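Local coordinates for peptidase M16 domain protein (Alicyclobacillus acidocaldarius subsp. acidocaldarius DSM 446, PDB 4XEA) that binds metal and is probably a metallopeptidase of family M16 that hydrolyses peptides, at residues L28-A33 and Y98-G103; P231-T236 and G256-N261. All blocks are in the same frame, centred on the assembly; numbering follows the deposited sequence.

In the fold
Contact 1 (28-33 with 98-103) and contact 2 (231-236 with 256-261) belong to the two successive alpha/beta halves of an M16-type chain. Contact 1 pairs two strands of the six-stranded mixed sheet in the half that carries the nickel ion, bound by His61, His65 and Glu136; contact 2 attaches a proline-rich segment to strand 252-258 of the five-stranded sheet in the second half. The centres of contact 1 and contact 2 lie 40 Å apart, on opposite sides of the chain's centre; the nearest atoms of contact 1 and contact 2 are about 26 Å apart. Contact 1 lies near the metals without reaching them: the side chain of Tyr98 is about 12 Å from the nickel, and that of Phe99 about 14 Å from the sodium.

Contact 1 of 2, residues L28-A33 and Y98-G103; sequences LHQTYA and YFSGTG
Strands 31-33 and 98-101, their axes 4.8 Å apart at 174°, form an antiparallel pair within the six-stranded mixed sheet of the metal-binding half of this M16 fold. Two hydrogen-bonded pairs, Thr31 with Gly101 and Ala33 with Phe99, flank the non-hydrogen-bonded pair Tyr32 with Ser100. The straightest of the four bonds, Thr31 N to Gly101 O, is 2.8 Å long with 169° at the hydrogen and enters nearly along the C=O axis.

Tyr32 and Ser100 share one face. Tyr32 swings CG anti to its backbone N and lies alongside Tyr98, both side chains pointing the same way. Their planes are only 17° from parallel, yet the centroids are 5.7 Å apart, so overlap is slight and the touch is made by Tyr32 OH, 3.4 Å from Tyr98 CD1. Helix 367-379 packs against Tyr32. Just before the strand, the extended Gln30 chain brings NE2 beside Ser100 CB, while OE1 accepts a hydrogen bond from Asn367 ND2. Asp365 of the second subunit accepts hydrogen bonds from the backbone N of His29 and Gln30, and Met362 of that subunit packs on Gln30, Ser100 and Thr102. An alanine at Gln30 would lose the Asn367 bond and the packing on Ser100 and on Met362 of the second subunit, and would probably loosen the link to helix 367-379.

Thr31, Ala33 and Phe99 point to the other face, where helix 105-116 covers Phe99. Its CG sits in the crowded position between backbone N and carbonyl carbon, and Ala33 CB stands over the ring face in a CH-pi contact, 3.6 Å from the Phe99 centroid.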
# COMPACT_ATOMS: atom_id res chain seq x y z
N LEU A 28 -7.36 12.34 -16.00
CA LEU A 28 -7.17 11.02 -15.39
C LEU A 28 -7.99 9.92 -16.05
O LEU A 28 -9.10 10.16 -16.50
CB LEU A 28 -7.52 11.07 -13.91
CG LEU A 28 -6.67 12.01 -13.06
CD1 LEU A 28 -7.04 11.74 -11.60
CD2 LEU A 28 -5.19 11.82 -13.30
N HIS A 29 -7.43 8.70 -16.08
CA HIS A 29 -8.10 7.52 -16.62
C HIS A 29 -9.06 6.91 -15.61
O HIS A 29 -10.10 6.39 -15.99
CB HIS A 29 -7.07 6.45 -17.02
CG HIS A 29 -6.11 6.88 -18.09
ND1 HIS A 29 -6.45 6.96 -19.43
CD2 HIS A 29 -4.80 7.24 -18.02
CE1 HIS A 29 -5.40 7.33 -20.14
NE2 HIS A 29 -4.38 7.50 -19.31
N GLN A 30 -8.71 6.99 -14.32
CA GLN A 30 -9.50 6.37 -13.27
C GLN A 30 -10.60 7.28 -12.75
O GLN A 30 -10.39 8.48 -12.56
CB GLN A 30 -8.61 5.98 -12.10
CG GLN A 30 -9.33 5.18 -11.00
CD GLN A 30 -8.65 5.29 -9.65
OE1 GLN A 30 -8.56 6.37 -9.09
NE2 GLN A 30 -8.18 4.19 -9.14
N THR A 31 -11.78 6.69 -12.53
CA THR A 31 -12.84 7.29 -11.71
C THR A 31 -12.98 6.41 -10.47
O THR A 31 -12.90 5.18 -10.58
CB THR A 31 -14.18 7.39 -12.49
OG1 THR A 31 -14.01 8.28 -13.59
CG2 THR A 31 -15.37 7.94 -11.59
N TYR A 32 -13.09 7.04 -9.29
CA TYR A 32 -13.22 6.34 -8.03
C TYR A 32 -14.48 6.89 -7.39
O TYR A 32 -14.68 8.12 -7.31
CB TYR A 32 -11.95 6.56 -7.18
CG TYR A 32 -11.85 5.78 -5.85
CD1 TYR A 32 -12.63 6.14 -4.73
CD2 TYR A 32 -10.95 4.74 -5.69
CE1 TYR A 32 -12.52 5.44 -3.52
CE2 TYR A 32 -10.83 4.03 -4.46
CZ TYR A 32 -11.62 4.40 -3.39
OH TYR A 32 -11.55 3.72 -2.18
N ALA A 33 -15.37 5.99 -6.99
CA ALA A 33 -16.70 6.38 -6.52
C ALA A 33 -16.99 5.66 -5.19
O ALA A 33 -16.72 4.47 -5.07
CB ALA A 33 -17.72 5.99 -7.58
N TYR A 98 -17.64 0.95 -2.81
CA TYR A 98 -16.87 1.78 -3.73
C TYR A 98 -16.36 1.00 -4.92
O TYR A 98 -16.19 -0.21 -4.83
CB TYR A 98 -15.71 2.42 -2.98
CG TYR A 98 -14.72 1.45 -2.34
CD1 TYR A 98 -13.55 1.11 -2.99
CD2 TYR A 98 -14.96 0.89 -1.07
CE1 TYR A 98 -12.63 0.23 -2.42
CE2 TYR A 98 -14.03 0.02 -0.48
CZ TYR A 98 -12.87 -0.30 -1.16
OH TYR A 98 -11.98 -1.18 -0.62
N PHE A 99 -16.20 1.70 -6.06
CA PHE A 99 -15.59 1.12 -7.21
C PHE A 99 -14.51 2.03 -7.73
O PHE A 99 -14.46 3.23 -7.44
CB PHE A 99 -16.63 0.79 -8.33
CG PHE A 99 -17.19 1.99 -9.06
CD1 PHE A 99 -16.47 2.61 -10.07
CD2 PHE A 99 -18.48 2.45 -8.78
CE1 PHE A 99 -16.99 3.70 -10.76
CE2 PHE A 99 -19.01 3.54 -9.47
CZ PHE A 99 -18.27 4.17 -10.45
N SER A 100 -13.63 1.46 -8.53
CA SER A 100 -12.79 2.25 -9.40
C SER A 100 -12.78 1.63 -10.80
O SER A 100 -12.88 0.41 -10.96
CB SER A 100 -11.41 2.35 -8.82
OG SER A 100 -10.78 1.11 -8.92
N GLY A 101 -12.70 2.48 -11.82
CA GLY A 101 -12.73 2.03 -13.21
C GLY A 101 -12.30 3.09 -14.20
O GLY A 101 -11.92 4.19 -13.81
N THR A 102 -12.39 2.75 -15.49
CA THR A 102 -11.79 3.56 -16.54
C THR A 102 -12.74 3.96 -17.69
O THR A 102 -12.32 4.60 -18.67
CB THR A 102 -10.60 2.81 -17.14
OG1 THR A 102 -11.03 1.54 -17.62
CG2 THR A 102 -9.55 2.59 -16.08
N GLY A 103 -14.00 3.58 -17.60
CA GLY A 103 -14.95 3.80 -18.70
C GLY A 103 -16.32 3.31 -18.27
O GLY A 103 -16.43 2.62 -17.25

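Contact 2 of 2, residues P231-T236 and G256-N261; sequences PEEPPT and GWKEAN
The fully extended side chain of Lys258, all four torsions near 180°, reaches from strand 252-258 into the irregular segment 231-236, and its ammonium group makes the tight part of the contact. Three acceptors of that segment surround NZ. Glu233, bent at chi2 (69°), crosses the lysine obliquely and forms a salt bridge through the anti lone pair of OE2, 2.7 Å from Lys258 NZ. Pro234 O lies equally close to Lys258 NZ, at 2.7 Å, although the donor stands 29° out of the carbonyl plane. The third bond, from Lys258 NZ to Thr236 O, is longer at 3.1 Å and comes in far above the carbonyl plane.

Met156 O is a fourth acceptor, so four oxygens surround three N-H groups, and at least one proton must be shared or one contact be weaker. Glu233 is itself positioned by backbone N-H groups of residues 158-160, which would probably help keep it ionised.

Toward the exposed Ala260 the packing thins out. Pro235 CB and Ala260 CB stay 4.3 Å apart, and main-chain oxygens meet through water instead of directly. Water 3 donates to both Pro235 O and Lys258 O, at 2.7 Å from Lys258 O. Water 1 lies between Glu233 O and Ala260 O, 2.7 Å from Ala260 O, and water 2 between Pro234 O and Glu259 O. On this side the two segments meet through water, without beta pairing. The contact thus joins a lysine on strand 252-258, in the mixed five-stranded sheet of the second, inactive-type M16 domain, to the connection between strands 227-229 and 241-246.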
# COMPACT_ATOMS: atom_id res chain seq x y z
N PRO A 231 -23.61 4.63 25.74
CA PRO A 231 -23.47 4.65 27.21
C PRO A 231 -22.59 5.80 27.72
O PRO A 231 -21.81 6.39 26.98
CB PRO A 231 -22.83 3.29 27.53
CG PRO A 231 -21.92 3.04 26.29
CD PRO A 231 -22.72 3.62 25.11
N GLU A 232 -22.71 6.08 29.01
CA GLU A 232 -21.80 7.02 29.68
C GLU A 232 -20.45 6.39 30.04
O GLU A 232 -20.19 6.00 31.16
CB GLU A 232 -22.49 7.57 30.96
CG GLU A 232 -23.74 8.37 30.59
CD GLU A 232 -24.51 8.96 31.79
OE1 GLU A 232 -24.22 8.59 32.95
OE2 GLU A 232 -25.45 9.76 31.54
N GLU A 233 -19.55 6.38 29.11
CA GLU A 233 -18.30 5.73 29.28
C GLU A 233 -17.40 6.55 30.28
O GLU A 233 -17.20 7.74 30.07
CB GLU A 233 -17.65 5.64 27.92
CG GLU A 233 -16.28 5.07 27.92
CD GLU A 233 -16.25 3.57 28.28
OE1 GLU A 233 -17.22 2.84 28.01
OE2 GLU A 233 -15.22 3.18 28.84
N PRO A 234 -16.85 5.89 31.31
CA PRO A 234 -15.87 6.58 32.17
C PRO A 234 -14.65 7.08 31.43
O PRO A 234 -14.22 6.50 30.41
CB PRO A 234 -15.48 5.52 33.21
CG PRO A 234 -16.63 4.56 33.26
CD PRO A 234 -17.11 4.52 31.80
N PRO A 235 -14.05 8.19 31.94
CA PRO A 235 -12.88 8.72 31.26
C PRO A 235 -11.58 7.94 31.53
O PRO A 235 -10.59 8.17 30.87
CB PRO A 235 -12.77 10.15 31.80
CG PRO A 235 -13.31 10.07 33.24
CD PRO A 235 -14.52 9.08 33.02
N THR A 236 -11.60 7.05 32.51
CA THR A 236 -10.45 6.25 32.88
C THR A 236 -10.60 4.83 32.31
O THR A 236 -11.70 4.33 32.12
CB THR A 236 -10.32 6.16 34.41
OG1 THR A 236 -11.58 5.76 34.97
CG2 THR A 236 -9.84 7.54 35.07
N GLY A 256 -1.90 3.30 24.60
CA GLY A 256 -3.01 4.09 24.17
C GLY A 256 -3.50 5.10 25.18
O GLY A 256 -3.27 4.97 26.38
N TRP A 257 -4.17 6.14 24.68
CA TRP A 257 -4.80 7.17 25.50
C TRP A 257 -6.23 7.35 25.06
O TRP A 257 -6.52 7.43 23.88
CB TRP A 257 -4.06 8.50 25.40
CG TRP A 257 -2.68 8.45 26.01
CD1 TRP A 257 -2.33 8.82 27.27
CD2 TRP A 257 -1.48 8.04 25.35
NE1 TRP A 257 -0.96 8.70 27.44
CE2 TRP A 257 -0.42 8.18 26.29
CE3 TRP A 257 -1.19 7.58 24.06
CZ2 TRP A 257 0.91 7.84 25.97
CZ3 TRP A 257 0.11 7.22 23.75
CH2 TRP A 257 1.15 7.37 24.70
N LYS A 258 -7.11 7.42 26.04
CA LYS A 258 -8.55 7.44 25.85
C LYS A 258 -9.05 8.90 25.88
O LYS A 258 -8.90 9.56 26.91
CB LYS A 258 -9.14 6.71 27.06
CG LYS A 258 -10.64 6.40 27.00
CD LYS A 258 -11.06 5.67 28.25
CE LYS A 258 -12.45 5.16 28.08
NZ LYS A 258 -12.91 4.48 29.27
N GLU A 259 -9.72 9.36 24.83
CA GLU A 259 -10.46 10.62 24.90
C GLU A 259 -11.68 10.46 25.83
O GLU A 259 -12.34 9.40 25.83
CB GLU A 259 -10.97 11.11 23.55
CG GLU A 259 -9.93 11.42 22.50
CD GLU A 259 -9.22 12.75 22.72
OE1 GLU A 259 -9.57 13.54 23.64
OE2 GLU A 259 -8.29 13.02 21.91
N ALA A 260 -12.01 11.52 26.57
CA ALA A 260 -13.18 11.49 27.45
C ALA A 260 -14.49 11.40 26.65
O ALA A 260 -15.50 10.91 27.16
CB ALA A 260 -13.21 12.78 28.37
N ASN A 261 -14.48 11.94 25.44
CA ASN A 261 -15.65 11.90 24.56
C ASN A 261 -15.25 12.07 23.11
O ASN A 261 -14.10 12.39 22.82
CB ASN A 261 -16.70 12.92 24.98
CG ASN A 261 -16.10 14.23 25.33
OD1 ASN A 261 -15.58 14.93 24.44
ND2 ASN A 261 -16.13 14.58 26.63
O HOH W 1 -15.59 9.84 29.65
O HOH W 2 -14.12 8.09 27.67
O HOH W 3 -10.57 10.13 29.00